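Local coordinates for protein xylan esterase 1 (Thermoanaerobacterium sp. 'JW/SL YS485', PDB 3FCY) that probably removes acetyl groups from xylan and related acetylated compounds as a carbohydrate esterase of family CE7 with an alpha/beta-hydrolase fold, at residues H115-N120 against G162-G167; R166-D169 against N174-F177; H179-T184 against I277-L282; V202-P207 against L215-L220; L243-N248 against V300-T305. All blocks are in the same frame, centred on the assembly; numbering follows the deposited sequence.

All five contacts lie in one alpha/beta-hydrolase domain, but only contact 4 includes a strand of its mixed central sheet. Contacts 1 and 2 share Arg166 and Gly167 of the loop before helix 176-192, with centres about 11 Å apart; contact 3 also uses that helix. Contact 4 packs strand 202-207 on its following helix, nested along the chain inside the loop that contact 3 closes, their centres about 10 Å apart. Contact 5, about 22 Å from contact 4 between centres, crosses contact 3 in chain order. Contacts 1 and 5 approach the predicted catalytic centre; contact 2 seats the start of helix 176-192, contact 3 joins helices, and contact 4 joins strand to helix.

Contact 1. Residues H115-N120 against G162-G167; sequences HGYSSN and GHIIRG
Tyr117 spans the gap to His163: the hydroxyl OH accepts from the backbone His163 N at 2.8 Å, nearly straight (161°) and at the edge of the phenol ring, near its plane. With CG anti to the backbone N (chi1 -158°), the ring runs outward from its loop, and only its far end does the touching. There OH also lies 3.4 Å from Gly162 CA; glycine suits this place for its backbone, since at phi 93° a CB would press on the carbonyl oxygen of the residue before. Ile164 adds a looser apolar touch, with its CG1 4.2 Å from Tyr117 OH. A tyrosine is long enough to cross and ends in a group that can accept and donate at once: Glu252 OE1 is its second hydrogen-bond partner. His163 is held at its own far end, NE2 bonding to Thr159 OG1 of the second subunit. Tyr117 itself sits in a type II turn from Gly116 to Ser119, in which Gly116 O is gripped from opposite faces of its plane by His115 ND1 at 2.7 Å and by Ser119 N. Tyr117 is predicted to bind substrate, about 6 Å between side chains from Ser208, the predicted nucleophile. The contact joins the loop after strand 108-114 to the one before helix 176-192; Gln209 of helix 209-220 touches Tyr117, and Phe177 of helix 176-192 packs on His163 and Ile164.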
# COMPACT_ATOMS: atom_id res chain seq x y z
N HIS A 115 -24.43 -14.74 9.31
CA HIS A 115 -23.25 -14.41 8.51
C HIS A 115 -22.61 -13.04 8.69
O HIS A 115 -23.15 -12.15 9.36
CB HIS A 115 -23.60 -14.60 7.03
CG HIS A 115 -24.60 -13.61 6.51
ND1 HIS A 115 -24.31 -12.28 6.32
CD2 HIS A 115 -25.91 -13.76 6.18
CE1 HIS A 115 -25.39 -11.64 5.90
NE2 HIS A 115 -26.37 -12.52 5.80
N GLY A 116 -21.44 -12.90 8.07
CA GLY A 116 -20.67 -11.67 8.14
C GLY A 116 -21.29 -10.52 7.37
O GLY A 116 -22.17 -10.71 6.53
N TYR A 117 -20.81 -9.32 7.66
CA TYR A 117 -21.28 -8.09 7.05
C TYR A 117 -21.13 -8.09 5.52
O TYR A 117 -20.02 -8.24 5.01
CB TYR A 117 -20.49 -6.92 7.66
CG TYR A 117 -21.15 -5.56 7.58
CD1 TYR A 117 -22.53 -5.44 7.44
CD2 TYR A 117 -20.39 -4.40 7.72
CE1 TYR A 117 -23.14 -4.18 7.44
CE2 TYR A 117 -20.98 -3.14 7.73
CZ TYR A 117 -22.36 -3.04 7.59
OH TYR A 117 -22.94 -1.79 7.59
N SER A 118 -22.25 -7.93 4.82
CA SER A 118 -22.32 -7.89 3.36
C SER A 118 -22.32 -9.27 2.70
O SER A 118 -22.44 -9.38 1.48
CB SER A 118 -21.17 -7.05 2.77
OG SER A 118 -19.98 -7.82 2.62
N SER A 119 -22.20 -10.32 3.51
CA SER A 119 -22.19 -11.68 2.96
C SER A 119 -23.60 -12.26 2.95
O SER A 119 -24.58 -11.53 2.86
CB SER A 119 -21.27 -12.57 3.80
OG SER A 119 -21.10 -13.84 3.19
N ASN A 120 -23.69 -13.59 3.02
CA ASN A 120 -24.97 -14.28 3.03
C ASN A 120 -24.79 -15.65 3.68
O ASN A 120 -23.71 -15.97 4.17
CB ASN A 120 -25.52 -14.44 1.60
CG ASN A 120 -24.59 -15.20 0.69
OD1 ASN A 120 -23.98 -16.19 1.09
ND2 ASN A 120 -24.48 -14.76 -0.56
N GLY A 162 -23.72 1.27 4.36
CA GLY A 162 -23.84 0.88 5.76
C GLY A 162 -25.22 0.69 6.35
O GLY A 162 -26.11 1.53 6.20
N HIS A 163 -25.38 -0.42 7.07
CA HIS A 163 -26.65 -0.73 7.72
C HIS A 163 -26.66 -0.27 9.18
O HIS A 163 -27.72 -0.14 9.78
CB HIS A 163 -26.93 -2.23 7.65
CG HIS A 163 -27.52 -2.67 6.34
ND1 HIS A 163 -27.71 -4.00 6.02
CD2 HIS A 163 -28.00 -1.96 5.29
CE1 HIS A 163 -28.28 -4.08 4.83
NE2 HIS A 163 -28.46 -2.86 4.37
N ILE A 164 -25.48 -0.02 9.74
CA ILE A 164 -25.40 0.44 11.13
C ILE A 164 -26.04 1.82 11.28
O ILE A 164 -26.78 2.07 12.24
CB ILE A 164 -23.94 0.54 11.61
CG1 ILE A 164 -23.31 -0.86 11.63
CG2 ILE A 164 -23.88 1.18 13.00
CD1 ILE A 164 -21.86 -0.87 12.06
N ILE A 165 -25.75 2.72 10.34
CA ILE A 165 -26.31 4.07 10.38
C ILE A 165 -27.61 4.18 9.59
O ILE A 165 -28.18 5.26 9.48
CB ILE A 165 -25.32 5.12 9.82
CG1 ILE A 165 -25.01 4.83 8.35
CG2 ILE A 165 -24.04 5.13 10.65
CD1 ILE A 165 -24.21 5.93 7.67
N ARG A 166 -28.08 3.06 9.04
CA ARG A 166 -29.32 3.05 8.27
C ARG A 166 -30.51 3.31 9.21
O ARG A 166 -30.80 2.51 10.09
CB ARG A 166 -29.49 1.71 7.55
CG ARG A 166 -30.62 1.66 6.52
CD ARG A 166 -30.41 2.68 5.39
NE ARG A 166 -29.13 2.49 4.71
CZ ARG A 166 -28.89 1.59 3.76
NH1 ARG A 166 -29.86 0.77 3.35
NH2 ARG A 166 -27.68 1.48 3.24
N GLY A 167 -31.18 4.45 9.01
CA GLY A 167 -32.31 4.81 9.85
C GLY A 167 -31.87 5.57 11.09
O GLY A 167 -32.67 5.84 11.99

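Contact 2. Residues R166-D169 against N174-F177; sequences RGLD and NMLF
Arg166 and Leu176 meet where a loop folds back over the N-terminus of helix 176-192 in this alpha/beta hydrolase, with Met175 at the N-cap position. The first helical amide, Leu176 N, donates to Arg166 O at 3.2 Å, so an N-H that has no partner within its own helix is satisfied by the loop. The side chains of these two residues then run side by side, pointing the same way. In both, CG stands anti to the backbone N (chi1 -170° in Arg166, -177° in Leu176), which lays the aliphatic foot of the arginine, through CG, 3.9 Å from Leu176 CD2. Beyond that foot the arginine chain bends twice and carries the guanidinium away from the helix, where NH2 reaches Thr159 O of the second subunit. Arginine serves two ends here: apolar methylenes for the leucine, and a charged tip for the subunit interface. Between the pair and the next one comes Gly167, whose positive phi (87°) and lack of a side chain let the backbones close to 4.4 Å between Gly167 CA and Met175 CA. Met175 turns its chain along the loop; CG lies 3.6 Å from Gly167 O. Leu168 runs beside it in the same direction, backed by Leu274 of helix 267-274. A bend at the methionine's last torsion finally brings its methyl CE to 4.1 Å from Leu168 CD1.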
# COMPACT_ATOMS: atom_id res chain seq x y z
N ARG A 166 -28.08 3.06 9.04
CA ARG A 166 -29.32 3.05 8.27
C ARG A 166 -30.51 3.31 9.21
O ARG A 166 -30.80 2.51 10.09
CB ARG A 166 -29.49 1.71 7.55
CG ARG A 166 -30.62 1.66 6.52
CD ARG A 166 -30.41 2.68 5.39
NE ARG A 166 -29.13 2.49 4.71
CZ ARG A 166 -28.89 1.59 3.76
NH1 ARG A 166 -29.86 0.77 3.35
NH2 ARG A 166 -27.68 1.48 3.24
N GLY A 167 -31.18 4.45 9.01
CA GLY A 167 -32.31 4.81 9.85
C GLY A 167 -31.87 5.57 11.09
O GLY A 167 -32.67 5.84 11.99
N LEU A 168 -30.59 5.92 11.15
CA LEU A 168 -30.05 6.65 12.30
C LEU A 168 -30.66 8.05 12.45
O LEU A 168 -30.83 8.53 13.56
CB LEU A 168 -28.53 6.74 12.19
CG LEU A 168 -27.77 7.39 13.35
CD1 LEU A 168 -28.05 6.64 14.65
CD2 LEU A 168 -26.28 7.39 13.05
N ASP A 169 -30.99 8.70 11.33
CA ASP A 169 -31.60 10.03 11.38
C ASP A 169 -33.13 9.94 11.38
O ASP A 169 -33.82 10.96 11.29
CB ASP A 169 -31.17 10.90 10.20
CG ASP A 169 -29.73 11.37 10.30
OD1 ASP A 169 -29.25 11.60 11.43
OD2 ASP A 169 -29.09 11.54 9.24
N ASN A 174 -37.06 2.79 13.85
CA ASN A 174 -36.93 2.49 12.42
C ASN A 174 -35.50 2.14 12.01
O ASN A 174 -35.19 2.05 10.82
CB ASN A 174 -37.43 3.67 11.58
CG ASN A 174 -38.89 4.01 11.85
OD1 ASN A 174 -39.74 3.11 11.93
ND2 ASN A 174 -39.19 5.30 11.97
N MET A 175 -34.64 1.95 13.00
CA MET A 175 -33.25 1.60 12.71
C MET A 175 -33.22 0.18 12.15
O MET A 175 -33.78 -0.74 12.75
CB MET A 175 -32.42 1.72 13.99
CG MET A 175 -32.27 3.18 14.43
SD MET A 175 -31.51 3.39 16.04
CE MET A 175 -29.79 3.11 15.64
N LEU A 176 -32.59 0.01 11.00
CA LEU A 176 -32.55 -1.29 10.33
C LEU A 176 -32.00 -2.46 11.15
O LEU A 176 -32.55 -3.55 11.08
CB LEU A 176 -31.78 -1.19 9.01
CG LEU A 176 -31.73 -2.48 8.19
CD1 LEU A 176 -33.15 -2.97 7.90
CD2 LEU A 176 -30.98 -2.24 6.88
N PHE A 177 -30.93 -2.27 11.91
CA PHE A 177 -30.41 -3.40 12.68
C PHE A 177 -31.36 -3.78 13.82
O PHE A 177 -31.22 -4.84 14.43
CB PHE A 177 -29.00 -3.13 13.22
CG PHE A 177 -27.91 -3.69 12.35
CD1 PHE A 177 -27.81 -5.06 12.13
CD2 PHE A 177 -26.99 -2.84 11.73
CE1 PHE A 177 -26.82 -5.59 11.30
CE2 PHE A 177 -26.00 -3.36 10.90
CZ PHE A 177 -25.92 -4.73 10.68

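Contact 3. Residues H179-T184 against I277-L282; sequences HIFLDT and IDVKNL
The Phe181 ring meets the segment 277-282 along one flank, CD2, CE2 and CZ. Ile277 O lies at the ring edge, near the plane, 3.7 Å from Phe181 CZ, an approach that brings the carbonyl oxygen to the slightly positive rim of hydrogens; the same oxygen also takes a hydrogen bond from Tyr237 OH. Two methyl groups come in obliquely to the ring: Leu282 CD1 at 3.7 Å from Phe181 CD2, and Val279 CG1 at 4.1 Å from Phe181 CZ, the valine side chain standing about perpendicular to that of the phenylalanine. Ile277 adds its CB beside CE2. Phe181 has CG anti to its carbonyl carbon (chi1 -76°), and from there the ring extends away from its helix into the apolar group. One turn on, Thr184 OG1 bonds to Phe181 O at 2.7 Å, in the carbonyl plane and on a lone pair, which keeps a buried hydroxyl satisfied on the helix. The other side is held in shape by polar residues. Asp278 is the N-cap of a short, weakly bonded helix, and its OD1, met from above the carboxylate plane, accepts from Lys280 N at 3.0 Å. The lysine returns to the same carboxylate with a salt bridge from NZ to Asp278 OD2 of 2.9 Å, and NZ reaches Asn281 OD1 and Asn44 O, so a buried ammonium has several acceptors. Leu213 and Leu220 also touch Phe181. An aromatic residue of helix 176-192 thus packs on an N-capped helical turn, within the helical layer that flanks the sheet of an alpha/beta hydrolase.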
# COMPACT_ATOMS: atom_id res chain seq x y z
N HIS A 179 -34.58 -4.11 13.26
CA HIS A 179 -35.43 -5.09 12.59
C HIS A 179 -34.65 -6.39 12.38
O HIS A 179 -35.18 -7.48 12.58
CB HIS A 179 -35.90 -4.56 11.24
CG HIS A 179 -36.47 -3.18 11.30
ND1 HIS A 179 -37.22 -2.72 12.36
CD2 HIS A 179 -36.42 -2.15 10.41
CE1 HIS A 179 -37.60 -1.48 12.13
NE2 HIS A 179 -37.13 -1.11 10.96
N ILE A 180 -33.39 -6.26 11.96
CA ILE A 180 -32.54 -7.42 11.73
C ILE A 180 -32.40 -8.23 13.02
O ILE A 180 -32.52 -9.46 13.00
CB ILE A 180 -31.14 -7.00 11.23
CG1 ILE A 180 -31.27 -6.33 9.86
CG2 ILE A 180 -30.23 -8.23 11.13
CD1 ILE A 180 -29.98 -5.72 9.32
N PHE A 181 -32.16 -7.55 14.14
CA PHE A 181 -32.05 -8.25 15.42
C PHE A 181 -33.36 -8.99 15.67
O PHE A 181 -33.36 -10.16 16.06
CB PHE A 181 -31.78 -7.26 16.56
CG PHE A 181 -30.37 -6.74 16.63
CD1 PHE A 181 -29.45 -6.98 15.60
CD2 PHE A 181 -29.96 -5.97 17.71
CE1 PHE A 181 -28.16 -6.46 15.66
CE2 PHE A 181 -28.67 -5.44 17.78
CZ PHE A 181 -27.76 -5.69 16.75
N LEU A 182 -34.48 -8.31 15.44
CA LEU A 182 -35.79 -8.93 15.63
C LEU A 182 -35.96 -10.15 14.73
O LEU A 182 -36.57 -11.14 15.14
CB LEU A 182 -36.92 -7.92 15.37
CG LEU A 182 -37.09 -6.83 16.44
CD1 LEU A 182 -38.20 -5.86 16.03
CD2 LEU A 182 -37.40 -7.48 17.79
N ASP A 183 -35.42 -10.08 13.52
CA ASP A 183 -35.52 -11.23 12.61
C ASP A 183 -34.85 -12.45 13.24
O ASP A 183 -35.37 -13.56 13.16
CB ASP A 183 -34.84 -10.95 11.26
CG ASP A 183 -35.55 -9.88 10.43
OD1 ASP A 183 -36.78 -9.70 10.58
OD2 ASP A 183 -34.86 -9.24 9.61
N THR A 184 -33.68 -12.25 13.87
CA THR A 184 -32.99 -13.39 14.48
C THR A 184 -33.82 -13.98 15.61
O THR A 184 -33.92 -15.20 15.73
CB THR A 184 -31.57 -13.00 15.03
OG1 THR A 184 -31.70 -12.23 16.23
CG2 THR A 184 -30.78 -12.21 13.99
N ILE A 277 -28.57 -0.51 19.40
CA ILE A 277 -28.15 -1.68 18.65
C ILE A 277 -26.72 -2.10 18.97
O ILE A 277 -26.02 -2.68 18.13
CB ILE A 277 -28.30 -1.46 17.12
CG1 ILE A 277 -27.48 -0.24 16.68
CG2 ILE A 277 -29.77 -1.25 16.78
CD1 ILE A 277 -27.50 -0.01 15.18
N ASP A 278 -26.29 -1.78 20.18
CA ASP A 278 -24.96 -2.13 20.67
C ASP A 278 -25.14 -3.45 21.42
O ASP A 278 -25.71 -3.46 22.52
CB ASP A 278 -24.47 -1.04 21.64
CG ASP A 278 -23.06 -1.30 22.15
OD1 ASP A 278 -22.60 -2.46 22.06
OD2 ASP A 278 -22.43 -0.35 22.65
N VAL A 279 -24.68 -4.55 20.84
CA VAL A 279 -24.84 -5.86 21.48
C VAL A 279 -24.30 -5.95 22.90
O VAL A 279 -24.76 -6.79 23.68
CB VAL A 279 -24.22 -7.01 20.64
CG1 VAL A 279 -24.96 -7.12 19.31
CG2 VAL A 279 -22.73 -6.77 20.42
N LYS A 280 -23.34 -5.11 23.25
CA LYS A 280 -22.80 -5.16 24.60
C LYS A 280 -23.90 -4.75 25.59
O LYS A 280 -23.82 -5.08 26.77
CB LYS A 280 -21.59 -4.23 24.75
CG LYS A 280 -21.93 -2.84 25.29
CD LYS A 280 -20.68 -1.99 25.45
CE LYS A 280 -21.01 -0.68 26.15
NZ LYS A 280 -22.16 0.02 25.50
N ASN A 281 -24.91 -4.04 25.10
CA ASN A 281 -26.01 -3.61 25.96
C ASN A 281 -27.08 -4.69 26.09
O ASN A 281 -27.76 -4.79 27.11
CB ASN A 281 -26.67 -2.32 25.43
CG ASN A 281 -25.76 -1.10 25.55
OD1 ASN A 281 -24.91 -1.02 26.44
ND2 ASN A 281 -25.96 -0.13 24.67
N LEU A 282 -27.22 -5.51 25.06
CA LEU A 282 -28.19 -6.60 25.07
C LEU A 282 -27.62 -7.82 25.79
O LEU A 282 -28.36 -8.65 26.32
CB LEU A 282 -28.55 -7.01 23.63
CG LEU A 282 -29.48 -6.10 22.82
CD1 LEU A 282 -29.54 -6.58 21.37
CD2 LEU A 282 -30.86 -6.11 23.45

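Contact 4. Residues V202-P207 against L215-L220; sequences VGVMGP and LACAAL
Val204 and Cys217 are brought together by their first torsions. In the valine, CG1 stands anti to the carbonyl carbon (chi1 -56°), while in the cysteine SG stands anti to the backbone N (chi1 176°); the methyl and the sulfur end 3.8 Å apart, Val204 CG1 against Cys217 SG. The other branch of the valine, CG2, faces the neighbouring residue of the helix, with Ala218 CB at a looser 4.5 Å. Each of the three points its CB at the opposite segment, and the contact is wholly apolar and buried. Residue size explains the closeness: a branched valine suits an extended strand, and the small cysteine and alanine let the helix lie low over it, with Val204 CA only 7.4 Å from Ala218 CA. Phe114 of strand 108-114 touches both Val204 and Cys217, and Val227 of strand 226-230 touches Val204 and Ala218, so strands on either side of 202-207 share the interface. Strand 202-207, helix 209-220 and strand 226-230 form a beta-alpha-beta crossover; the tight turn between this strand and helix carries Ser208, the predicted nucleophile, consistent with a nucleophile elbow. Helix 176-192 lies alongside this helix, with Thr184 packing on Cys217.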
# COMPACT_ATOMS: atom_id res chain seq x y z
N VAL A 202 -31.37 -25.53 21.34
CA VAL A 202 -31.07 -24.68 20.18
C VAL A 202 -29.86 -23.79 20.43
O VAL A 202 -29.77 -23.13 21.47
CB VAL A 202 -32.28 -23.78 19.80
CG1 VAL A 202 -31.89 -22.83 18.67
CG2 VAL A 202 -33.46 -24.65 19.36
N GLY A 203 -28.94 -23.77 19.48
CA GLY A 203 -27.75 -22.95 19.59
C GLY A 203 -27.64 -22.01 18.40
O GLY A 203 -28.20 -22.27 17.33
N VAL A 204 -26.93 -20.90 18.58
CA VAL A 204 -26.73 -19.92 17.52
C VAL A 204 -25.24 -19.64 17.41
O VAL A 204 -24.52 -19.68 18.41
CB VAL A 204 -27.51 -18.61 17.80
CG1 VAL A 204 -28.99 -18.93 18.00
CG2 VAL A 204 -26.96 -17.91 19.02
N MET A 205 -24.78 -19.33 16.20
CA MET A 205 -23.36 -19.09 15.98
C MET A 205 -23.07 -18.22 14.77
O MET A 205 -23.85 -18.16 13.83
CB MET A 205 -22.66 -20.45 15.83
CG MET A 205 -21.21 -20.40 15.40
SD MET A 205 -20.49 -22.07 15.46
CE MET A 205 -21.53 -22.91 14.31
N GLY A 206 -21.93 -17.53 14.80
CA GLY A 206 -21.54 -16.69 13.69
C GLY A 206 -20.29 -15.87 13.96
O GLY A 206 -19.93 -15.62 15.11
N PRO A 207 -19.58 -15.46 12.89
CA PRO A 207 -18.36 -14.66 13.03
C PRO A 207 -18.63 -13.19 12.67
O PRO A 207 -19.46 -12.89 11.82
CB PRO A 207 -17.42 -15.32 12.03
CG PRO A 207 -18.36 -15.60 10.87
CD PRO A 207 -19.65 -16.09 11.55
N LEU A 215 -25.26 -12.93 19.55
CA LEU A 215 -25.46 -12.38 20.88
C LEU A 215 -26.84 -11.73 20.96
O LEU A 215 -27.58 -11.94 21.92
CB LEU A 215 -24.39 -11.34 21.19
CG LEU A 215 -22.94 -11.83 21.27
CD1 LEU A 215 -22.00 -10.64 21.36
CD2 LEU A 215 -22.75 -12.75 22.47
N ALA A 216 -27.19 -10.95 19.94
CA ALA A 216 -28.49 -10.28 19.90
C ALA A 216 -29.62 -11.29 19.94
O ALA A 216 -30.59 -11.14 20.68
CB ALA A 216 -28.60 -9.41 18.65
N CYS A 217 -29.49 -12.33 19.13
CA CYS A 217 -30.51 -13.38 19.06
C CYS A 217 -30.72 -14.08 20.40
O CYS A 217 -31.86 -14.26 20.85
CB CYS A 217 -30.10 -14.41 18.01
SG CYS A 217 -31.22 -15.81 17.90
N ALA A 218 -29.63 -14.49 21.03
CA ALA A 218 -29.70 -15.18 22.32
C ALA A 218 -30.17 -14.23 23.42
O ALA A 218 -30.64 -14.67 24.47
CB ALA A 218 -28.33 -15.76 22.68
N ALA A 219 -30.05 -12.93 23.17
CA ALA A 219 -30.48 -11.94 24.15
C ALA A 219 -31.98 -11.67 24.04
O ALA A 219 -32.67 -11.55 25.05
CB ALA A 219 -29.71 -10.64 23.94
N LEU A 220 -32.47 -11.60 22.81
CA LEU A 220 -33.88 -11.33 22.55
C LEU A 220 -34.76 -12.58 22.62
O LEU A 220 -35.98 -12.47 22.75
CB LEU A 220 -34.03 -10.62 21.21
CG LEU A 220 -33.41 -9.21 21.22
CD1 LEU A 220 -33.32 -8.67 19.80
CD2 LEU A 220 -34.25 -8.29 22.11

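Contact 5. Residues L243-N248 against V300-T305; sequences LDLAKN and VCPPST
Lys247 O and Val300 O are bridged by one water, which lies 2.6 Å from Lys247 O and 2.8 Å from Val300 O and can donate to each, though other acceptors compete for its two protons. Next to this bridge the contact is apolar and centred on the Pro302 ring. Leu243 CD1 packs 3.8 Å from Pro302 CB and Leu245 CD2 3.7 Å from Pro302 CG, each leucine sliding past the ring in the opposite direction. The rigid ring gives both leucines a firm surface, about 5 Å between side chains from Asp298, the predicted charge-relay acid. Pro302 precedes the helix at the N-cap position, and Pro303 suits the first turn, where no amide need donate within the helix. Thr305 OG1 donates to Pro302 O at 2.6 Å, in the carbonyl plane and on a lone pair. Leu243 CD1 also lies 3.7 Å from Ser304 OG, whose hydroxyl bonds to Asp31 OD2 and Arg239 NE. On the leucine side the chain has just left helix 237-242 through a Schellman motif, with Asp244 at positive phi as the C-prime residue. The contact therefore sets that helix end against the start of helix 303-310, with Val240 touching Leu245 and Leu37 of helix 34-37 touching Ser304.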
# COMPACT_ATOMS: atom_id res chain seq x y z
N LEU A 243 -10.57 4.78 19.35
CA LEU A 243 -9.30 4.18 18.94
C LEU A 243 -8.90 4.57 17.51
O LEU A 243 -7.95 4.02 16.97
CB LEU A 243 -9.38 2.66 19.03
CG LEU A 243 -9.66 2.05 20.41
CD1 LEU A 243 -9.94 0.56 20.28
CD2 LEU A 243 -8.47 2.29 21.33
N ASP A 244 -9.62 5.52 16.93
CA ASP A 244 -9.36 5.95 15.56
C ASP A 244 -9.43 4.73 14.65
O ASP A 244 -8.67 4.59 13.69
CB ASP A 244 -7.97 6.60 15.42
CG ASP A 244 -7.86 7.94 16.13
OD1 ASP A 244 -8.89 8.64 16.28
OD2 ASP A 244 -6.73 8.31 16.53
N LEU A 245 -10.37 3.83 14.96
CA LEU A 245 -10.55 2.61 14.19
C LEU A 245 -11.91 2.54 13.53
O LEU A 245 -12.33 1.48 13.04
CB LEU A 245 -10.34 1.39 15.11
CG LEU A 245 -9.06 0.56 14.94
CD1 LEU A 245 -7.95 1.40 14.35
CD2 LEU A 245 -8.66 -0.03 16.28
N ALA A 246 -12.63 3.66 13.53
CA ALA A 246 -13.94 3.73 12.89
C ALA A 246 -13.68 3.73 11.39
O ALA A 246 -13.96 4.71 10.69
CB ALA A 246 -14.68 4.99 13.31
N LYS A 247 -13.11 2.64 10.91
CA LYS A 247 -12.78 2.46 9.51
C LYS A 247 -13.03 0.99 9.17
O LYS A 247 -13.50 0.22 10.01
CB LYS A 247 -11.32 2.84 9.24
CG LYS A 247 -10.29 2.05 10.04
CD LYS A 247 -8.88 2.58 9.78
CE LYS A 247 -7.83 1.89 10.64
NZ LYS A 247 -7.66 0.43 10.34
N ASN A 248 -12.71 0.61 7.94
CA ASN A 248 -12.94 -0.77 7.51
C ASN A 248 -14.43 -1.06 7.69
O ASN A 248 -15.27 -0.35 7.13
CB ASN A 248 -12.10 -1.74 8.35
CG ASN A 248 -10.60 -1.47 8.22
OD1 ASN A 248 -10.07 -1.45 7.11
ND2 ASN A 248 -9.93 -1.27 9.35
N VAL A 300 -10.34 -4.69 12.93
CA VAL A 300 -11.67 -4.53 12.36
C VAL A 300 -12.65 -4.49 13.54
O VAL A 300 -13.52 -3.62 13.62
CB VAL A 300 -12.01 -5.72 11.44
CG1 VAL A 300 -13.41 -5.56 10.86
CG2 VAL A 300 -10.98 -5.80 10.32
N CYS A 301 -12.52 -5.46 14.44
CA CYS A 301 -13.34 -5.52 15.64
C CYS A 301 -12.36 -5.50 16.81
O CYS A 301 -11.95 -6.54 17.32
CB CYS A 301 -14.17 -6.81 15.68
SG CYS A 301 -15.56 -6.87 14.50
N PRO A 302 -11.96 -4.29 17.24
CA PRO A 302 -11.02 -4.08 18.34
C PRO A 302 -11.27 -5.03 19.51
O PRO A 302 -12.40 -5.19 19.96
CB PRO A 302 -11.27 -2.62 18.72
CG PRO A 302 -11.60 -1.99 17.40
CD PRO A 302 -12.54 -3.01 16.79
N PRO A 303 -10.21 -5.67 20.01
CA PRO A 303 -10.31 -6.61 21.13
C PRO A 303 -11.13 -6.04 22.29
O PRO A 303 -11.93 -6.75 22.90
CB PRO A 303 -8.86 -6.85 21.52
CG PRO A 303 -8.15 -6.73 20.20
CD PRO A 303 -8.80 -5.52 19.58
N SER A 304 -10.94 -4.76 22.58
CA SER A 304 -11.66 -4.11 23.67
C SER A 304 -13.18 -4.12 23.47
O SER A 304 -13.94 -4.26 24.43
CB SER A 304 -11.16 -2.67 23.87
OG SER A 304 -11.28 -1.90 22.69
N THR A 305 -13.63 -3.96 22.23
CA THR A 305 -15.07 -3.97 21.97
C THR A 305 -15.62 -5.39 22.13
O THR A 305 -16.78 -5.57 22.49
CB THR A 305 -15.41 -3.46 20.55
OG1 THR A 305 -14.85 -4.35 19.57
CG2 THR A 305 -14.85 -2.06 20.34
O HOH W 1 -13.82 -2.07 11.28